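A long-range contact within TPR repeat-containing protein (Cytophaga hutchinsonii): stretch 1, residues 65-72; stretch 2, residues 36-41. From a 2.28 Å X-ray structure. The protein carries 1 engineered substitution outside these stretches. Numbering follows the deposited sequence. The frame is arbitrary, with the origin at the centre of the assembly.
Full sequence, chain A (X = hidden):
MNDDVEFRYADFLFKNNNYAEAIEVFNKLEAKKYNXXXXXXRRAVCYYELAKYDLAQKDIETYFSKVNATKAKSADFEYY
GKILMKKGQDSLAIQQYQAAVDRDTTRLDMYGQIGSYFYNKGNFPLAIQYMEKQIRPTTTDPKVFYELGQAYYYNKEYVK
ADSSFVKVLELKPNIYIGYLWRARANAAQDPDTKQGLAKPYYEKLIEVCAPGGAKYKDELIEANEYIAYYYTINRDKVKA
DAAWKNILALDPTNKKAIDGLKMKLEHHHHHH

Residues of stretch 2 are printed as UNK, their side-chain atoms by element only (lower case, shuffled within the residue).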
# COMPACT_ATOMS: atom_id res chain seq x y z
N SER A 65 9.05 -19.47 22.27
CA SER A 65 9.09 -20.19 23.53
C SER A 65 10.41 -20.95 23.59
O SER A 65 10.70 -21.63 24.57
CB SER A 65 7.93 -21.17 23.59
OG SER A 65 8.14 -22.21 22.66
N LYS A 66 11.20 -20.83 22.53
CA LYS A 66 12.50 -21.52 22.42
C LYS A 66 13.69 -20.62 22.13
O LYS A 66 14.81 -20.92 22.52
CB LYS A 66 12.44 -22.59 21.33
CG LYS A 66 11.78 -23.90 21.75
CD LYS A 66 11.59 -24.80 20.55
CE LYS A 66 11.64 -26.27 20.94
NZ LYS A 66 10.70 -26.61 22.04
N VAL A 67 13.46 -19.52 21.42
CA VAL A 67 14.55 -18.62 21.07
C VAL A 67 15.09 -17.86 22.26
O VAL A 67 14.38 -17.56 23.21
CB VAL A 67 14.14 -17.58 20.01
CG1 VAL A 67 13.19 -16.55 20.62
CG2 VAL A 67 15.40 -16.87 19.46
N ASN A 68 16.38 -17.54 22.18
CA ASN A 68 17.07 -16.78 23.20
C ASN A 68 16.80 -15.28 22.96
O ASN A 68 17.19 -14.71 21.92
CB ASN A 68 18.57 -17.07 23.11
CG ASN A 68 19.38 -16.23 24.06
OD1 ASN A 68 19.29 -15.00 24.06
ND2 ASN A 68 20.20 -16.88 24.87
N ALA A 69 16.14 -14.65 23.92
CA ALA A 69 15.78 -13.24 23.86
C ALA A 69 16.80 -12.28 23.25
O ALA A 69 16.42 -11.32 22.60
CB ALA A 69 15.41 -12.74 25.26
N THR A 70 18.09 -12.52 23.47
CA THR A 70 19.09 -11.62 22.91
C THR A 70 19.36 -11.91 21.44
O THR A 70 19.98 -11.11 20.75
CB THR A 70 20.43 -11.66 23.70
OG1 THR A 70 21.00 -12.98 23.66
CG2 THR A 70 20.19 -11.27 25.14
N LYS A 71 18.88 -13.06 20.97
CA LYS A 71 19.08 -13.47 19.58
C LYS A 71 17.93 -13.06 18.69
O LYS A 71 18.14 -12.75 17.52
CB LYS A 71 19.26 -14.99 19.49
CG LYS A 71 20.39 -15.55 20.33
CD LYS A 71 21.76 -15.04 19.92
CE LYS A 71 22.80 -15.60 20.88
NZ LYS A 71 22.58 -17.07 21.06
N ALA A 72 16.71 -13.05 19.23
CA ALA A 72 15.53 -12.66 18.46
C ALA A 72 15.80 -11.42 17.61
O ALA A 72 16.49 -10.50 18.05
CB ALA A 72 14.37 -12.40 19.38
N UNK A 36 17.04 -26.81 17.82
CA UNK A 36 17.24 -25.49 17.27
C UNK A 36 15.92 -24.77 17.16
O UNK A 36 14.91 -25.36 16.77
o UNK A 36 17.89 -24.32 15.26
c UNK A 36 17.86 -25.59 15.89
N UNK A 37 15.89 -23.49 17.55
CA UNK A 37 14.64 -22.73 17.47
C UNK A 37 14.44 -22.13 16.07
O UNK A 37 13.31 -21.85 15.66
c UNK A 37 16.82 -22.86 18.51
c UNK A 37 14.82 -21.65 18.53
c UNK A 37 16.31 -21.44 18.56
N UNK A 38 15.55 -21.97 15.36
CA UNK A 38 15.54 -21.35 14.03
C UNK A 38 14.87 -22.08 12.89
O UNK A 38 14.90 -21.60 11.77
c UNK A 38 16.98 -20.99 13.63
o UNK A 38 19.28 -17.63 17.59
c UNK A 38 18.74 -20.48 15.37
c UNK A 38 19.30 -19.66 16.36
c UNK A 38 17.61 -18.01 15.92
c UNK A 38 17.61 -20.08 14.65
c UNK A 38 18.73 -18.43 16.63
c UNK A 38 17.06 -18.84 14.93
N UNK A 39 14.27 -23.24 13.16
CA UNK A 39 13.56 -23.92 12.10
C UNK A 39 12.13 -23.42 12.19
O UNK A 39 11.41 -23.36 11.20
c UNK A 39 13.58 -25.48 12.25
c UNK A 39 15.01 -25.95 12.41
c UNK A 39 12.72 -25.94 13.43
c UNK A 39 12.57 -27.45 13.52
N UNK A 40 11.73 -23.02 13.39
CA UNK A 40 10.38 -22.56 13.64
C UNK A 40 10.04 -21.17 13.11
O UNK A 40 8.95 -20.99 12.55
c UNK A 40 10.39 -26.78 16.42
o UNK A 40 10.48 -28.10 16.82
c UNK A 40 11.42 -25.89 16.71
c UNK A 40 9.26 -26.35 15.74
c UNK A 40 10.18 -24.09 15.63
c UNK A 40 10.09 -22.66 15.14
c UNK A 40 9.16 -25.01 15.35
c UNK A 40 11.30 -24.55 16.32
N UNK A 41 10.93 -20.19 13.25
CA UNK A 41 10.58 -18.87 12.74
C UNK A 41 10.56 -18.87 11.22
O UNK A 41 9.86 -18.07 10.60
n UNK A 41 13.67 -16.86 12.62
o UNK A 41 13.44 -19.09 12.62
c UNK A 41 12.96 -17.97 12.80
c UNK A 41 11.53 -17.79 13.27

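Position 36 has two side-chain atoms, one carbon and then one oxygen, without a branch, and they touch nothing on stretch 1. A single hydroxyl on CB identifies Ser36. Its CA-to-CB bond points away from stretch 1, so it plays no direct part in the contact.

Position 37 carries three carbons that close a ring onto the backbone N. CB at position 37 lies 3.8 Å from Lys66 CB and 3.8 Å from Val67 N. The ring closure defines proline. Pro37 directs its CA-to-CB bond toward stretch 1. The CA atoms of Val67 and Pro37, 5.5 Å apart, are the closest CA pair across the stretches. At this spacing the compact ring can reach both neighbours.

At position 38 one carbon leads to a ring of six carbons bearing one oxygen. The oxygen lies 3.3 Å from Lys71 CB, and a ring carbon approaches Val67 CG2 to 4.3 Å. A six-membered carbon ring with a hydroxyl is tyrosine. Although the CA-to-CB bond of Tyr38 points away, chi1 of -57° (m) accompanies a ring whose end comes nearer to stretch 1. Its backbone N donates a weak hydrogen bond to Ser36 OG (3.3 Å, N-H...acceptor angle 133°).

Position 39 has four carbons, forked at the first, with one arm two carbons long, and none touches stretch 1; this beta-branched pattern is isoleucine. Ile39 is buried.

Position 40 again shows one carbon followed by a six-carbon ring bearing an oxygen, and a ring carbon lies 4.0 Å from Lys66 CD. This is Tyr40, with the approaching atom CE2. Its backbone N donates to Pro37 O at 3.0 Å, tying the turn to the helical residue.

Position 41 has two carbons, the second carrying one oxygen and one nitrogen, and makes no contact with stretch 1: a short amide, hence Asn41. The CA-to-CB bond nevertheless points toward stretch 1.

The contact buries 245 Å², both sides summed, and has no hydrogen bond across it, so it rests on packing. Pro37 meets Lys66 and Val67 where the CA atoms of the two stretches come closest, while Tyr38 CE1 reaches Val67 CG2 and Tyr40 CE2 meets the aliphatic part of Lys66. Stretch 1 is itself braced by Asn68: its OD1 accepts from Thr70 N at 2.8 Å and Thr70 OG1 at 2.7 Å, while its O accepts from Lys71 N at 2.5 Å. This local turn accompanies the approach of Lys71 CB to Tyr38 OH.

Stretch 2 (36-41) SPYIYN
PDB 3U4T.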